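Local coordinates for putative TRAP PERIPLASMIC SOLUTE BINDING PROTEIN (Haemophilus influenzae, PDB 4PBQ), which binds L-gulonate and, as a periplasmic solute-binding protein, probably delivers it or a similar sugar acid to a TRAP membrane transporter, at residues K49-E54 with Y59-Y64; K241-N244 with D250-I253; L211-G216 with K277-K282. One frame throughout, in Å; residues are numbered along the deposited sequence.

Contact 1 of 3, residues K49-E54 with Y59-Y64; sequences KTIENE and YEIRLY
Glu52, near the C-terminal end of helix 38-54, lays its side chain across the start of strand 59-64 and grips the strand's backbone. Glu52 CB lies 4.0 Å from Tyr59 O, and Glu52 CG comes closer, 3.4 Å from the same oxygen. With CG anti to the carbonyl carbon (chi1 -67°) and the chain extended beyond it, the carboxylate is carried past Tyr59 to the next peptide. There Glu52 OE2 accepts the N-H of Ile61, N to OE2 2.9 Å, through its anti lone pair, bent to 153° at the hydrogen. Glu52 OE2 also lies 3.5 Å from Glu60 CA, and it has a second, stronger partner in Lys48 NZ, one turn earlier on the helix. Lys48 in turn donates to Ile61 O; its positive charge probably eases the approach of Glu52 OE2 to the carboxylate of Glu60.

Beneath this polar link the contact is greasy. Ile51 CG2, anti to the backbone N, reaches Tyr59 CB at 3.9 Å and Ile61 CD1 at 4.0 Å, the two isoleucine side chains crossing at about a right angle. Phe254 and Ala257 of helix 248-281 pack against Ile51 as well. Segments 49-54 and 59-64 run nearly antiparallel, at 157°, as expected for the return limb of a right-handed beta-alpha-beta crossover, here strand 25-30, helix 38-54 and strand 59-64.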
# COMPACT_ATOMS: atom_id res chain seq x y z
N LYS A 49 14.61 10.42 13.38
CA LYS A 49 15.38 10.69 14.59
C LYS A 49 16.59 9.79 14.74
O LYS A 49 17.66 10.24 15.12
CB LYS A 49 14.50 10.59 15.84
CG LYS A 49 13.75 11.85 16.13
CD LYS A 49 13.03 11.79 17.48
CE LYS A 49 12.11 12.98 17.63
NZ LYS A 49 11.37 12.98 18.91
N THR A 50 16.43 8.49 14.49
CA THR A 50 17.57 7.59 14.64
C THR A 50 18.72 8.00 13.74
O THR A 50 19.86 8.11 14.17
CB THR A 50 17.18 6.12 14.33
OG1 THR A 50 16.21 5.68 15.28
CG2 THR A 50 18.40 5.21 14.36
N ILE A 51 18.41 8.23 12.47
CA ILE A 51 19.46 8.57 11.52
C ILE A 51 20.12 9.90 11.88
O ILE A 51 21.35 10.01 11.93
CB ILE A 51 18.91 8.60 10.09
CG1 ILE A 51 18.68 7.16 9.61
CG2 ILE A 51 19.87 9.29 9.14
CD1 ILE A 51 17.78 7.05 8.35
N GLU A 52 19.31 10.92 12.15
CA GLU A 52 19.88 12.26 12.34
C GLU A 52 20.73 12.28 13.62
O GLU A 52 21.82 12.85 13.66
CB GLU A 52 18.75 13.31 12.38
CG GLU A 52 18.06 13.44 11.01
CD GLU A 52 16.99 14.53 10.96
OE1 GLU A 52 16.63 15.11 12.00
OE2 GLU A 52 16.49 14.78 9.84
N ASN A 53 20.25 11.63 14.67
CA ASN A 53 21.03 11.59 15.92
C ASN A 53 22.28 10.72 15.84
O ASN A 53 23.36 11.12 16.27
CB ASN A 53 20.17 11.12 17.08
CG ASN A 53 19.20 12.17 17.55
OD1 ASN A 53 19.54 13.35 17.64
ND2 ASN A 53 17.99 11.75 17.89
N GLU A 54 22.14 9.51 15.32
CA GLU A 54 23.23 8.55 15.37
C GLU A 54 24.27 8.72 14.26
O GLU A 54 25.29 8.03 14.26
CB GLU A 54 22.64 7.14 15.44
CG GLU A 54 21.77 6.97 16.67
CD GLU A 54 21.22 5.58 16.91
OE1 GLU A 54 21.79 4.60 16.38
OE2 GLU A 54 20.19 5.47 17.65
N TYR A 59 23.31 13.34 7.97
CA TYR A 59 22.16 13.18 7.08
C TYR A 59 20.96 13.85 7.70
O TYR A 59 20.75 13.78 8.90
CB TYR A 59 21.82 11.69 6.82
CG TYR A 59 23.00 10.94 6.29
CD1 TYR A 59 23.93 10.41 7.15
CD2 TYR A 59 23.22 10.82 4.92
CE1 TYR A 59 25.05 9.76 6.70
CE2 TYR A 59 24.35 10.16 4.45
CZ TYR A 59 25.26 9.62 5.35
OH TYR A 59 26.38 8.97 4.88
N GLU A 60 20.16 14.48 6.85
CA GLU A 60 18.88 15.03 7.28
C GLU A 60 17.80 14.36 6.46
O GLU A 60 17.93 14.32 5.24
CB GLU A 60 18.83 16.54 7.03
CG GLU A 60 17.49 17.15 7.34
CD GLU A 60 17.52 18.67 7.31
OE1 GLU A 60 17.17 19.25 6.26
OE2 GLU A 60 17.88 19.27 8.34
N ILE A 61 16.79 13.80 7.12
CA ILE A 61 15.70 13.12 6.44
C ILE A 61 14.50 14.05 6.46
O ILE A 61 13.83 14.18 7.50
CB ILE A 61 15.34 11.79 7.12
CG1 ILE A 61 16.59 10.93 7.40
CG2 ILE A 61 14.30 11.04 6.27
CD1 ILE A 61 17.42 10.53 6.18
N ARG A 62 14.27 14.77 5.36
CA ARG A 62 13.19 15.78 5.31
C ARG A 62 11.90 15.09 4.81
O ARG A 62 11.87 14.58 3.72
CB ARG A 62 13.56 16.94 4.38
CG ARG A 62 14.82 17.67 4.81
CD ARG A 62 14.93 19.02 4.13
NE ARG A 62 13.98 19.99 4.68
CZ ARG A 62 13.58 21.09 4.05
NH1 ARG A 62 12.72 21.92 4.63
NH2 ARG A 62 14.06 21.38 2.84
N LEU A 63 10.85 15.11 5.62
CA LEU A 63 9.61 14.40 5.31
C LEU A 63 8.63 15.26 4.49
O LEU A 63 8.43 16.46 4.77
CB LEU A 63 8.92 13.91 6.59
CG LEU A 63 9.82 13.08 7.50
CD1 LEU A 63 9.03 12.57 8.68
CD2 LEU A 63 10.46 11.88 6.75
N TYR A 64 8.03 14.63 3.50
CA TYR A 64 7.07 15.30 2.62
C TYR A 64 5.84 14.40 2.45
O TYR A 64 5.77 13.59 1.53
CB TYR A 64 7.70 15.56 1.26
CG TYR A 64 8.77 16.64 1.27
CD1 TYR A 64 8.44 17.99 1.11
CD2 TYR A 64 10.11 16.31 1.41
CE1 TYR A 64 9.44 18.98 1.09
CE2 TYR A 64 11.10 17.28 1.39
CZ TYR A 64 10.77 18.60 1.23
OH TYR A 64 11.77 19.54 1.20

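Contact 2 of 3, residues K241-N244 with D250-I253; sequences KTWN and DQII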
# COMPACT_ATOMS: atom_id res chain seq x y z
N LYS A 241 20.93 5.66 -6.22
CA LYS A 241 21.91 6.71 -6.45
C LYS A 241 22.33 7.36 -5.15
O LYS A 241 23.51 7.66 -4.96
CB LYS A 241 21.38 7.75 -7.42
CG LYS A 241 21.22 7.25 -8.85
CD LYS A 241 20.57 8.32 -9.74
CE LYS A 241 20.97 8.17 -11.21
NZ LYS A 241 20.70 6.81 -11.76
N THR A 242 21.36 7.58 -4.25
CA THR A 242 21.65 8.06 -2.91
C THR A 242 22.39 7.01 -2.06
O THR A 242 23.40 7.31 -1.40
CB THR A 242 20.36 8.48 -2.22
OG1 THR A 242 19.86 9.66 -2.87
CG2 THR A 242 20.57 8.75 -0.76
N TRP A 243 21.88 5.79 -2.08
CA TRP A 243 22.45 4.71 -1.29
C TRP A 243 23.92 4.46 -1.62
O TRP A 243 24.73 4.23 -0.74
CB TRP A 243 21.63 3.44 -1.54
CG TRP A 243 21.79 2.30 -0.57
CD1 TRP A 243 22.19 1.03 -0.87
CD2 TRP A 243 21.51 2.30 0.85
NE1 TRP A 243 22.19 0.25 0.24
CE2 TRP A 243 21.77 0.99 1.32
CE3 TRP A 243 21.06 3.26 1.76
CZ2 TRP A 243 21.63 0.63 2.66
CZ3 TRP A 243 20.90 2.91 3.08
CH2 TRP A 243 21.18 1.60 3.52
N ASN A 244 24.29 4.55 -2.90
CA ASN A 244 25.65 4.27 -3.31
C ASN A 244 26.65 5.37 -2.95
O ASN A 244 27.84 5.24 -3.22
CB ASN A 244 25.71 3.96 -4.81
CG ASN A 244 25.11 2.61 -5.16
OD1 ASN A 244 24.97 1.73 -4.30
ND2 ASN A 244 24.77 2.44 -6.43
N ASP A 250 27.61 3.83 7.58
CA ASP A 250 26.43 4.68 7.73
C ASP A 250 25.15 3.93 7.30
O ASP A 250 24.08 4.13 7.88
CB ASP A 250 26.57 5.97 6.91
CG ASP A 250 27.56 6.95 7.51
OD1 ASP A 250 27.98 6.78 8.67
OD2 ASP A 250 27.92 7.92 6.80
N GLN A 251 25.27 3.06 6.29
CA GLN A 251 24.15 2.25 5.84
C GLN A 251 23.61 1.36 6.96
O GLN A 251 22.41 1.14 7.05
CB GLN A 251 24.54 1.38 4.65
CG GLN A 251 24.69 2.12 3.34
CD GLN A 251 24.99 1.18 2.19
OE1 GLN A 251 25.23 -0.01 2.40
NE2 GLN A 251 25.02 1.72 0.97
N ILE A 252 24.50 0.85 7.80
CA ILE A 252 24.10 0.05 8.96
C ILE A 252 23.19 0.85 9.89
O ILE A 252 22.22 0.31 10.44
CB ILE A 252 25.34 -0.45 9.70
CG1 ILE A 252 25.97 -1.60 8.91
CG2 ILE A 252 25.00 -0.92 11.15
CD1 ILE A 252 27.43 -1.86 9.29
N ILE A 253 23.48 2.15 10.04
CA ILE A 253 22.63 3.01 10.85
C ILE A 253 21.26 3.23 10.18
O ILE A 253 20.24 3.20 10.85
CB ILE A 253 23.31 4.35 11.15
CG1 ILE A 253 24.57 4.07 12.00
CG2 ILE A 253 22.37 5.27 11.90
CD1 ILE A 253 25.43 5.28 12.23
O HOH W 1 25.79 0.86 -1.77
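The side-chain nitrogen of Gln251, NE2, donates to two oxygens, the carbonyl of Trp243 at the end of helix 240-243 and a water that bridges to Asn244 in the loop beyond. The bond from Gln251 NE2 to Trp243 O is 3.1 Å long, with a bent angle of 141° at the hydrogen. The water lies 3.0 Å from Gln251 NE2 and itself donates to Asn244 OD1 at 2.8 Å. The carbonyl oxygen lies almost exactly in the amide plane of Gln251, whereas the amide nitrogen stands above the plane of that carbonyl, 48° out of it, so the N-H does not meet a lone pair of Trp243 O. This pair of bonds should fix the rotation of the amide.

The amide is also laid flat on the indole of Trp243. The two planes are only 6° apart, and Gln251 CD lies 3.3 Å from Trp243 CE2 at the junction of the two rings. Gln251 NE2 lies over the five-membered ring, near its middle and off-centre for the indole as a whole, while Gln251 CG is 3.5 Å from the centroid of the six-membered ring, a CH-pi contact over the face. Trp243 CG is anti to the backbone N, which swings the indole toward Gln251; the glutamine chain, extended beyond CG, runs back over it from ring to backbone carbonyl. Trp243 NE1 and Gln251 NE2 are both donors and do not bond.

Helix 240-243 is thus joined to the first turn or so of helix 248-281 across a short connection that includes Ile246, which touches Gln251, while the indole packs on Lys137 and Leu139 of strand 136-151.

Contact 3 of 3, residues L211-G216 with K277-K282; sequences LIKDSG and KDYLAK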
# COMPACT_ATOMS: atom_id res chain seq x y z
N LEU A 211 -6.62 5.20 5.36
CA LEU A 211 -6.68 6.15 4.27
C LEU A 211 -8.08 6.79 4.14
O LEU A 211 -8.22 8.00 3.96
CB LEU A 211 -6.26 5.47 2.96
CG LEU A 211 -6.11 6.26 1.66
CD1 LEU A 211 -7.42 6.76 1.05
CD2 LEU A 211 -5.16 7.38 1.87
N ILE A 212 -9.12 5.97 4.21
CA ILE A 212 -10.49 6.46 4.12
C ILE A 212 -10.79 7.52 5.18
O ILE A 212 -11.45 8.52 4.90
CB ILE A 212 -11.46 5.28 4.18
CG1 ILE A 212 -11.29 4.48 2.89
CG2 ILE A 212 -12.90 5.75 4.33
CD1 ILE A 212 -12.04 3.15 2.89
N LYS A 213 -10.25 7.37 6.39
CA LYS A 213 -10.46 8.39 7.41
C LYS A 213 -9.55 9.59 7.14
O LYS A 213 -10.02 10.74 7.15
CB LYS A 213 -10.16 7.88 8.81
CG LYS A 213 -10.51 8.92 9.89
CD LYS A 213 -9.96 8.60 11.26
CE LYS A 213 -10.17 9.79 12.16
NZ LYS A 213 -9.59 9.64 13.54
N ASP A 214 -8.25 9.32 6.98
CA ASP A 214 -7.23 10.38 6.98
C ASP A 214 -7.51 11.34 5.82
O ASP A 214 -7.28 12.54 5.92
CB ASP A 214 -5.85 9.80 6.74
CG ASP A 214 -5.29 8.98 7.92
OD1 ASP A 214 -5.85 8.97 9.04
OD2 ASP A 214 -4.23 8.33 7.69
N SER A 215 -7.95 10.78 4.70
CA SER A 215 -8.20 11.56 3.48
C SER A 215 -9.48 12.39 3.53
O SER A 215 -9.67 13.29 2.70
CB SER A 215 -8.33 10.62 2.28
OG SER A 215 -9.49 9.82 2.44
N GLY A 216 -10.36 12.08 4.49
CA GLY A 216 -11.68 12.68 4.53
C GLY A 216 -12.67 12.04 3.55
O GLY A 216 -13.80 12.51 3.43
N LYS A 277 -11.53 2.16 12.74
CA LYS A 277 -12.75 1.40 12.50
C LYS A 277 -13.88 1.83 13.47
O LYS A 277 -15.01 2.01 13.06
CB LYS A 277 -12.47 -0.09 12.62
CG LYS A 277 -11.71 -0.68 11.43
CD LYS A 277 -11.45 -2.17 11.60
CE LYS A 277 -12.72 -2.99 11.38
NZ LYS A 277 -12.45 -4.46 11.36
N ASP A 278 -13.55 2.02 14.74
CA ASP A 278 -14.50 2.49 15.72
C ASP A 278 -14.98 3.91 15.40
O ASP A 278 -16.18 4.20 15.48
CB ASP A 278 -13.88 2.45 17.11
CG ASP A 278 -14.90 2.69 18.22
OD1 ASP A 278 -15.83 1.87 18.33
OD2 ASP A 278 -14.76 3.69 18.95
N TYR A 279 -14.04 4.78 15.05
CA TYR A 279 -14.34 6.15 14.65
C TYR A 279 -15.38 6.18 13.52
O TYR A 279 -16.38 6.91 13.58
CB TYR A 279 -13.05 6.86 14.19
CG TYR A 279 -13.25 8.30 13.76
CD1 TYR A 279 -13.70 8.61 12.49
CD2 TYR A 279 -12.95 9.34 14.62
CE1 TYR A 279 -13.89 9.90 12.09
CE2 TYR A 279 -13.13 10.65 14.23
CZ TYR A 279 -13.60 10.92 12.96
OH TYR A 279 -13.80 12.21 12.55
N LEU A 280 -15.11 5.40 12.47
CA LEU A 280 -15.99 5.39 11.31
C LEU A 280 -17.37 4.81 11.62
O LEU A 280 -18.37 5.24 11.05
CB LEU A 280 -15.32 4.64 10.16
CG LEU A 280 -14.10 5.38 9.61
CD1 LEU A 280 -13.31 4.53 8.63
CD2 LEU A 280 -14.53 6.69 8.95
N ALA A 281 -17.43 3.89 12.56
CA ALA A 281 -18.73 3.41 13.03
C ALA A 281 -19.56 4.52 13.67
O ALA A 281 -20.79 4.46 13.72
CB ALA A 281 -18.55 2.27 14.01
N LYS A 282 -18.89 5.54 14.18
CA LYS A 282 -19.55 6.50 15.07
C LYS A 282 -19.68 7.90 14.47
O LYS A 282 -20.05 8.85 15.17
CB LYS A 282 -18.80 6.54 16.42
CG LYS A 282 -18.98 5.24 17.21
CD LYS A 282 -18.04 5.14 18.39
CE LYS A 282 -18.37 3.90 19.24
NZ LYS A 282 -17.38 3.67 20.31
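Lys213 lies over one face of the Tyr279 ring, joining helix 209-214 to the last turn of the long helix 248-281 in a helix-helix contact of the solute-binding protein fold. The extended lysine chain and the tyrosine side chain cross at about a right angle. Lys213 CE sits directly over the ring centre, 3.5 Å from the Tyr279 centroid and 1° off the normal, a CH-pi contact. Lys213 NZ follows, 3.8 Å from the Tyr279 centroid and 23° off the normal, giving a cation-pi interaction on the same face, displaced toward CD2. Both residues carry CG anti to the backbone N, which sends each side chain out from its helix toward the other.

The phenol is held from elsewhere too: Tyr279 OH is hydrogen-bonded to Tyr218 OH, and the ring of His283 stacks on it. Leu280 points toward helix 209-214 and its CD1 lies 4.5 Å from Ile212 CG2, a loose apolar contact completed by Ile224 of strand 223-225, which touches both. The side chain of Ile212 is about 9 Å from the bound L-gulonate, so this packing is near the ligand but not in contact with it.

Near the end of the shorter helix, Leu211 O takes two donors on opposite faces of its carbonyl plane: Ser215 N at 2.9 Å and Ser215 OG at 2.7 Å.

Contacts 1 and 2 are neighbours, their centres 13 Å apart on the same side of the chain's centre; Tyr59 OH of the first is hydrogen-bonded to Asp250 OD2 of the second, and Ile253 packs against Glu54 at the end of helix 38-54. Contact 3 lies 30 Å from contact 1 and 37 Å from contact 2, centre to centre, on the opposite side of the chain's centre from contact 2. Contact 1 closes first along the chain; contact 2 is then nested inside the loop closed by contact 3. Helix 248-281 has its first turn in contact 2 and its last in contact 3, so this one helix runs from one side of the chain's centre to the other.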